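Local coordinates for protein putative acetyl xylan esterase (Cellvibrio japonicus, PDB 2W9X) that removes acetyl groups from plant cell wall polysaccharides, acting on acetylated xylan and, with a large preference, on glucomannan, at residues Gly33-Val38 and Gln228-Lys233; Gln144-Gly149 and Asp191-Ala196. All coordinates share one frame; numbering follows the deposited sequence.

Interaction 1 of 2, residues Gly33-Val38 and Gln228-Lys233; sequences GGRVLV and QLYHNK
Arg35 lays the aliphatic part of its side chain over one face of the Tyr230 ring. Arg35 CG sits 3.5 Å from the ring centroid and only 7° off the ring normal, a CH-pi contact over the centre. From CG to NE the chain is extended, which carries it across to the CG-CD2 side of the ring, where Arg35 NE comes to 3.5 Å from Tyr230 CD2. The rest of the guanidinium extends past the ring; its plane is tilted 30° from that of the tyrosine, and Tyr230 CB lies over one guanidinium face, off its centre. A water at the ring's edge, in its plane, links the phenol to the other segment, 2.5 Å from Tyr230 OH and donating to Gly34 O at 2.9 Å. Asn232 ND2 also donates to Tyr230 OH (2.9 Å, 165°), from within its own amide plane. Farther along, Leu37 CG meets Gln228 CG at 4.2 Å. The guanidinium finds its polar partner in Tyr219, whose carbonyl accepts from NH1, with cation-pi contacts to Tyr219 and Trp52. The contact packs the CE2 N-terminal region against the loop before strand 239-243 of the hydrolase region. It is mainly aliphatic and CH-pi, with Arg35 NE also against the ring and water supplying the polar link.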
loop_
_atom_site.group_PDB
_atom_site.type_symbol
_atom_site.label_atom_id
_atom_site.label_comp_id
_atom_site.label_asym_id
_atom_site.label_seq_id
_atom_site.Cartn_x
_atom_site.Cartn_y
_atom_site.Cartn_z
ATOM N N GLY B 33 3.430 -28.422 -4.601
ATOM C CA GLY B 33 2.864 -27.092 -4.492
ATOM C C GLY B 33 1.360 -27.142 -4.289
ATOM O O GLY B 33 0.656 -27.913 -4.944
ATOM N N GLY B 34 0.867 -26.321 -3.366
ATOM C CA GLY B 34 -0.560 -26.249 -3.126
ATOM C C GLY B 34 -0.997 -27.212 -2.044
ATOM O O GLY B 34 -0.225 -28.095 -1.617
ATOM N N ARG B 35 -2.240 -27.023 -1.602
ATOM C CA ARG B 35 -2.824 -27.789 -0.515
ATOM C C ARG B 35 -3.140 -29.195 -0.984
ATOM O O ARG B 35 -3.885 -29.391 -1.939
ATOM C CB ARG B 35 -4.086 -27.105 0.013
ATOM C CG ARG B 35 -3.804 -25.860 0.808
ATOM C CD ARG B 35 -5.089 -25.209 1.242
ATOM N NE ARG B 35 -4.840 -24.091 2.144
ATOM C CZ ARG B 35 -5.796 -23.354 2.698
ATOM N NH1 ARG B 35 -7.077 -23.611 2.442
ATOM N NH2 ARG B 35 -5.466 -22.368 3.519
ATOM N N VAL B 36 -2.560 -30.170 -0.294
ATOM C CA VAL B 36 -2.682 -31.569 -0.660
ATOM C C VAL B 36 -2.833 -32.381 0.619
ATOM O O VAL B 36 -2.095 -32.173 1.586
ATOM C CB VAL B 36 -1.438 -32.040 -1.473
ATOM C CG1 VAL B 36 -1.342 -33.535 -1.503
ATOM C CG2 VAL B 36 -1.475 -31.506 -2.894
ATOM N N LEU B 37 -3.815 -33.277 0.626
ATOM C CA LEU B 37 -3.972 -34.256 1.683
ATOM C C LEU B 37 -3.068 -35.444 1.335
ATOM O O LEU B 37 -3.333 -36.171 0.366
ATOM C CB LEU B 37 -5.433 -34.717 1.772
ATOM C CG LEU B 37 -6.081 -35.136 3.106
ATOM C CD1 LEU B 37 -7.077 -36.261 2.871
ATOM C CD2 LEU B 37 -5.084 -35.512 4.213
ATOM N N VAL B 38 -1.989 -35.616 2.100
ATOM C CA VAL B 38 -1.069 -36.744 1.896
ATOM C C VAL B 38 -1.447 -37.903 2.810
ATOM O O VAL B 38 -1.502 -37.752 4.030
ATOM C CB VAL B 38 0.440 -36.346 2.070
ATOM C CG1 VAL B 38 0.806 -35.176 1.152
ATOM C CG2 VAL B 38 0.772 -35.988 3.516
ATOM N N GLN B 228 -10.987 -31.957 7.155
ATOM C CA GLN B 228 -9.639 -31.735 7.694
ATOM C C GLN B 228 -9.122 -30.315 7.554
ATOM O O GLN B 228 -9.112 -29.732 6.454
ATOM C CB GLN B 228 -8.616 -32.736 7.143
ATOM C CG GLN B 228 -8.656 -32.950 5.644
ATOM C CD GLN B 228 -9.824 -33.823 5.212
ATOM O OE1 GLN B 228 -9.994 -34.936 5.709
ATOM N NE2 GLN B 228 -10.635 -33.316 4.283
ATOM N N LEU B 229 -8.685 -29.771 8.685
ATOM C CA LEU B 229 -8.080 -28.456 8.710
ATOM C C LEU B 229 -6.714 -28.517 8.067
ATOM O O LEU B 229 -5.961 -29.469 8.286
ATOM C CB LEU B 229 -7.956 -27.934 10.143
ATOM C CG LEU B 229 -9.253 -27.496 10.832
ATOM C CD1 LEU B 229 -9.074 -27.428 12.346
ATOM C CD2 LEU B 229 -9.750 -26.160 10.251
ATOM N N TYR B 230 -6.393 -27.501 7.278
ATOM C CA TYR B 230 -5.080 -27.443 6.664
ATOM C C TYR B 230 -4.050 -26.883 7.639
ATOM O O TYR B 230 -4.235 -25.805 8.202
ATOM C CB TYR B 230 -5.097 -26.652 5.340
ATOM C CG TYR B 230 -3.781 -26.749 4.605
ATOM C CD1 TYR B 230 -3.417 -27.913 3.930
ATOM C CD2 TYR B 230 -2.879 -25.687 4.623
ATOM C CE1 TYR B 230 -2.189 -28.003 3.276
ATOM C CE2 TYR B 230 -1.658 -25.768 3.987
ATOM C CZ TYR B 230 -1.316 -26.915 3.309
ATOM O OH TYR B 230 -0.089 -26.974 2.682
ATOM N N HIS B 231 -2.981 -27.643 7.857
ATOM C CA HIS B 231 -1.851 -27.168 8.632
ATOM C C HIS B 231 -0.569 -27.543 7.911
ATOM O O HIS B 231 -0.369 -28.708 7.547
ATOM C CB HIS B 231 -1.857 -27.750 10.062
ATOM C CG HIS B 231 -3.016 -27.297 10.896
ATOM N ND1 HIS B 231 -3.319 -25.964 11.092
ATOM C CD2 HIS B 231 -3.946 -27.998 11.589
ATOM C CE1 HIS B 231 -4.383 -25.866 11.870
ATOM N NE2 HIS B 231 -4.781 -27.085 12.187
ATOM N N ASN B 232 0.293 -26.554 7.697
ATOM C CA ASN B 232 1.608 -26.805 7.106
ATOM C C ASN B 232 2.652 -25.842 7.662
ATOM O O ASN B 232 2.702 -24.675 7.287
ATOM C CB ASN B 232 1.540 -26.720 5.577
ATOM C CG ASN B 232 2.764 -27.311 4.900
ATOM O OD1 ASN B 232 3.802 -27.539 5.527
ATOM N ND2 ASN B 232 2.653 -27.546 3.603
ATOM N N LYS B 233 3.485 -26.346 8.564
ATOM C CA LYS B 233 4.445 -25.510 9.278
ATOM C C LYS B 233 5.480 -24.901 8.348
ATOM O O LYS B 233 6.036 -23.845 8.644
HETATM O O HOH W 1 0.262 -28.937 1.135
#

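Interaction 2 of 2, residues Gln144-Gly149 and Asp191-Ala196; sequences QIEFIG and DYQINA
Glu146 and Asn195, two residues apart in the register of neighbouring parallel strands and on the same face of the sheet, are joined by a side-chain hydrogen bond of uncommon geometry. Asn195 ND2 donates to Glu146 OE2 over 2.9 Å, with the acceptor in the amide plane but the donor 69° above the carboxylate plane; the two planes stand 85° apart. Glu146 CG lies anti to the backbone N (chi1 171°), and the extended chain beyond it brings the carboxylate to Asn195 ND2. The carboxylate is buried, and Tyr219 OH at OE2 and Trp235 NE1 at OE1 give it further partners, an arrangement that would probably favour its charged form.

The backbone ladder beneath runs parallel, its axes 4.5 Å apart. Phe147 takes a central place in it: Phe147 N reaches Gln193 O at 2.8 Å, while Phe147 O accepts from Asn195 N at 2.7 Å. At the C-terminal end Gly149 N bonds to Asn195 O at 3.2 Å, where Asn195 centres an inverse gamma turn. On the other face of the sheet Phe147 and Ile194 point the same way, side by side, with Phe147 CD2 and Ile194 CD1 3.7 Å apart. Helix 151-154 packs against that face through Thr153, and helix 180-187 does so at Ile145 and Tyr192. In the parallel sheet of this SGNH (GDSL-like) hydrolase fold, strand 191-196 is outermost, and 144-149 pairs on its far side with strand 239-243.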
loop_
_atom_site.group_PDB
_atom_site.type_symbol
_atom_site.label_atom_id
_atom_site.label_comp_id
_atom_site.label_asym_id
_atom_site.label_seq_id
_atom_site.Cartn_x
_atom_site.Cartn_y
_atom_site.Cartn_z
ATOM N N GLN B 144 7.915 -17.758 -1.056
ATOM C CA GLN B 144 6.584 -18.345 -0.997
ATOM C C GLN B 144 5.537 -17.239 -1.097
ATOM O O GLN B 144 5.644 -16.197 -0.429
ATOM C CB GLN B 144 6.391 -19.122 0.304
ATOM C CG GLN B 144 7.270 -20.351 0.474
ATOM C CD GLN B 144 6.977 -21.071 1.776
ATOM O OE1 GLN B 144 6.404 -20.489 2.708
ATOM N NE2 GLN B 144 7.359 -22.338 1.848
ATOM N N ILE B 145 4.538 -17.466 -1.951
ATOM C CA ILE B 145 3.460 -16.511 -2.189
ATOM C C ILE B 145 2.113 -17.243 -2.245
ATOM O O ILE B 145 2.001 -18.329 -2.825
ATOM C CB ILE B 145 3.682 -15.668 -3.494
ATOM C CG1 ILE B 145 2.597 -14.576 -3.632
ATOM C CG2 ILE B 145 3.778 -16.582 -4.733
ATOM C CD1 ILE B 145 2.984 -13.399 -4.576
ATOM N N GLU B 146 1.098 -16.645 -1.626
ATOM C CA GLU B 146 -0.232 -17.228 -1.605
ATOM C C GLU B 146 -1.242 -16.292 -2.233
ATOM O O GLU B 146 -1.247 -15.087 -1.935
ATOM C CB GLU B 146 -0.645 -17.580 -0.166
ATOM C CG GLU B 146 -2.106 -17.993 -0.037
ATOM C CD GLU B 146 -2.428 -18.660 1.284
ATOM O OE1 GLU B 146 -1.481 -18.935 2.048
ATOM O OE2 GLU B 146 -3.623 -18.927 1.546
ATOM N N PHE B 147 -2.095 -16.844 -3.098
ATOM C CA PHE B 147 -3.213 -16.096 -3.692
ATOM C C PHE B 147 -4.529 -16.623 -3.179
ATOM O O PHE B 147 -4.824 -17.810 -3.297
ATOM C CB PHE B 147 -3.178 -16.154 -5.226
ATOM C CG PHE B 147 -2.029 -15.386 -5.818
ATOM C CD1 PHE B 147 -2.214 -14.100 -6.289
ATOM C CD2 PHE B 147 -0.745 -15.941 -5.846
ATOM C CE1 PHE B 147 -1.140 -13.364 -6.847
ATOM C CE2 PHE B 147 0.335 -15.215 -6.387
ATOM C CZ PHE B 147 0.131 -13.918 -6.884
ATOM N N ILE B 148 -5.306 -15.722 -2.590
ATOM C CA ILE B 148 -6.606 -16.059 -2.020
ATOM C C ILE B 148 -7.632 -15.280 -2.816
ATOM O O ILE B 148 -7.455 -14.078 -3.062
ATOM C CB ILE B 148 -6.703 -15.680 -0.515
ATOM C CG1 ILE B 148 -5.530 -16.278 0.292
ATOM C CG2 ILE B 148 -8.037 -16.138 0.049
ATOM C CD1 ILE B 148 -5.484 -15.821 1.787
ATOM N N GLY B 149 -8.702 -15.942 -3.245
ATOM C CA GLY B 149 -9.664 -15.230 -4.081
ATOM C C GLY B 149 -10.827 -16.007 -4.637
ATOM O O GLY B 149 -11.233 -17.025 -4.083
ATOM N N ASP B 191 7.393 -20.796 -4.566
ATOM C CA ASP B 191 6.313 -21.759 -4.474
ATOM C C ASP B 191 4.999 -21.023 -4.248
ATOM O O ASP B 191 4.988 -19.898 -3.736
ATOM C CB ASP B 191 6.596 -22.793 -3.380
ATOM C CG ASP B 191 7.564 -23.854 -3.840
ATOM O OD1 ASP B 191 7.318 -24.492 -4.893
ATOM O OD2 ASP B 191 8.586 -24.032 -3.156
ATOM N N TYR B 192 3.888 -21.616 -4.674
ATOM C CA TYR B 192 2.615 -20.911 -4.557
ATOM C C TYR B 192 1.471 -21.806 -4.184
ATOM O O TYR B 192 1.468 -22.994 -4.515
ATOM C CB TYR B 192 2.262 -20.133 -5.849
ATOM C CG TYR B 192 2.235 -20.953 -7.136
ATOM C CD1 TYR B 192 1.053 -21.539 -7.600
ATOM C CD2 TYR B 192 3.392 -21.105 -7.913
ATOM C CE1 TYR B 192 1.030 -22.278 -8.788
ATOM C CE2 TYR B 192 3.373 -21.819 -9.111
ATOM C CZ TYR B 192 2.200 -22.399 -9.541
ATOM O OH TYR B 192 2.215 -23.110 -10.716
ATOM N N GLN B 193 0.511 -21.208 -3.482
ATOM C CA GLN B 193 -0.795 -21.796 -3.228
ATOM C C GLN B 193 -1.845 -20.838 -3.780
ATOM O O GLN B 193 -1.756 -19.631 -3.565
ATOM C CB GLN B 193 -1.010 -22.009 -1.722
ATOM C CG GLN B 193 -0.160 -23.137 -1.125
ATOM C CD GLN B 193 -0.695 -23.626 0.220
ATOM O OE1 GLN B 193 -0.147 -24.556 0.820
ATOM N NE2 GLN B 193 -1.766 -22.993 0.703
ATOM N N ILE B 194 -2.820 -21.383 -4.509
ATOM C CA ILE B 194 -3.934 -20.604 -5.068
ATOM C C ILE B 194 -5.214 -21.078 -4.386
ATOM O O ILE B 194 -5.904 -21.972 -4.861
ATOM C CB ILE B 194 -4.058 -20.729 -6.618
ATOM C CG1 ILE B 194 -2.692 -20.547 -7.313
ATOM C CG2 ILE B 194 -5.126 -19.764 -7.165
ATOM C CD1 ILE B 194 -2.034 -19.150 -7.136
ATOM N N ASN B 195 -5.522 -20.466 -3.255
ATOM C CA ASN B 195 -6.713 -20.829 -2.508
ATOM C C ASN B 195 -7.866 -19.919 -2.901
ATOM O O ASN B 195 -8.181 -18.934 -2.229
ATOM C CB ASN B 195 -6.399 -20.803 -1.019
ATOM C CG ASN B 195 -5.333 -21.809 -0.658
ATOM O OD1 ASN B 195 -5.340 -22.941 -1.164
ATOM N ND2 ASN B 195 -4.391 -21.405 0.187
ATOM N N ALA B 196 -8.463 -20.259 -4.034
ATOM C CA ALA B 196 -9.538 -19.494 -4.621
ATOM C C ALA B 196 -10.653 -20.436 -5.047
ATOM O O ALA B 196 -10.405 -21.583 -5.362
ATOM C CB ALA B 196 -9.021 -18.709 -5.836
HETATM O O HOH W 2 9.110 -23.218 -0.674
#

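In the fold
Interaction 2 is nested within the chain loop that interaction 1 closes, and their centres lie 13 Å apart. They touch directly: Gly34 CA is 3.7 Å from Gln193 CG, the Tyr230 side chain also meets that of Gln193, and Arg35 CD packs 3.3 Å from Asn195 OD1. Tyr219 bonds to a residue of each. Interaction 1 thereby joins the N-terminal family region to the edge strand of the hydrolase sheet. Only interaction 2 approaches the catalytic centre: the side chain of Ala196 is about 8 Å from that of Ser151, the inferred nucleophile, and Gly149 is about 8 Å from the side chain of Asn247, a transition-state stabiliser by similarity. Interaction 1 lies away from the annotated sites.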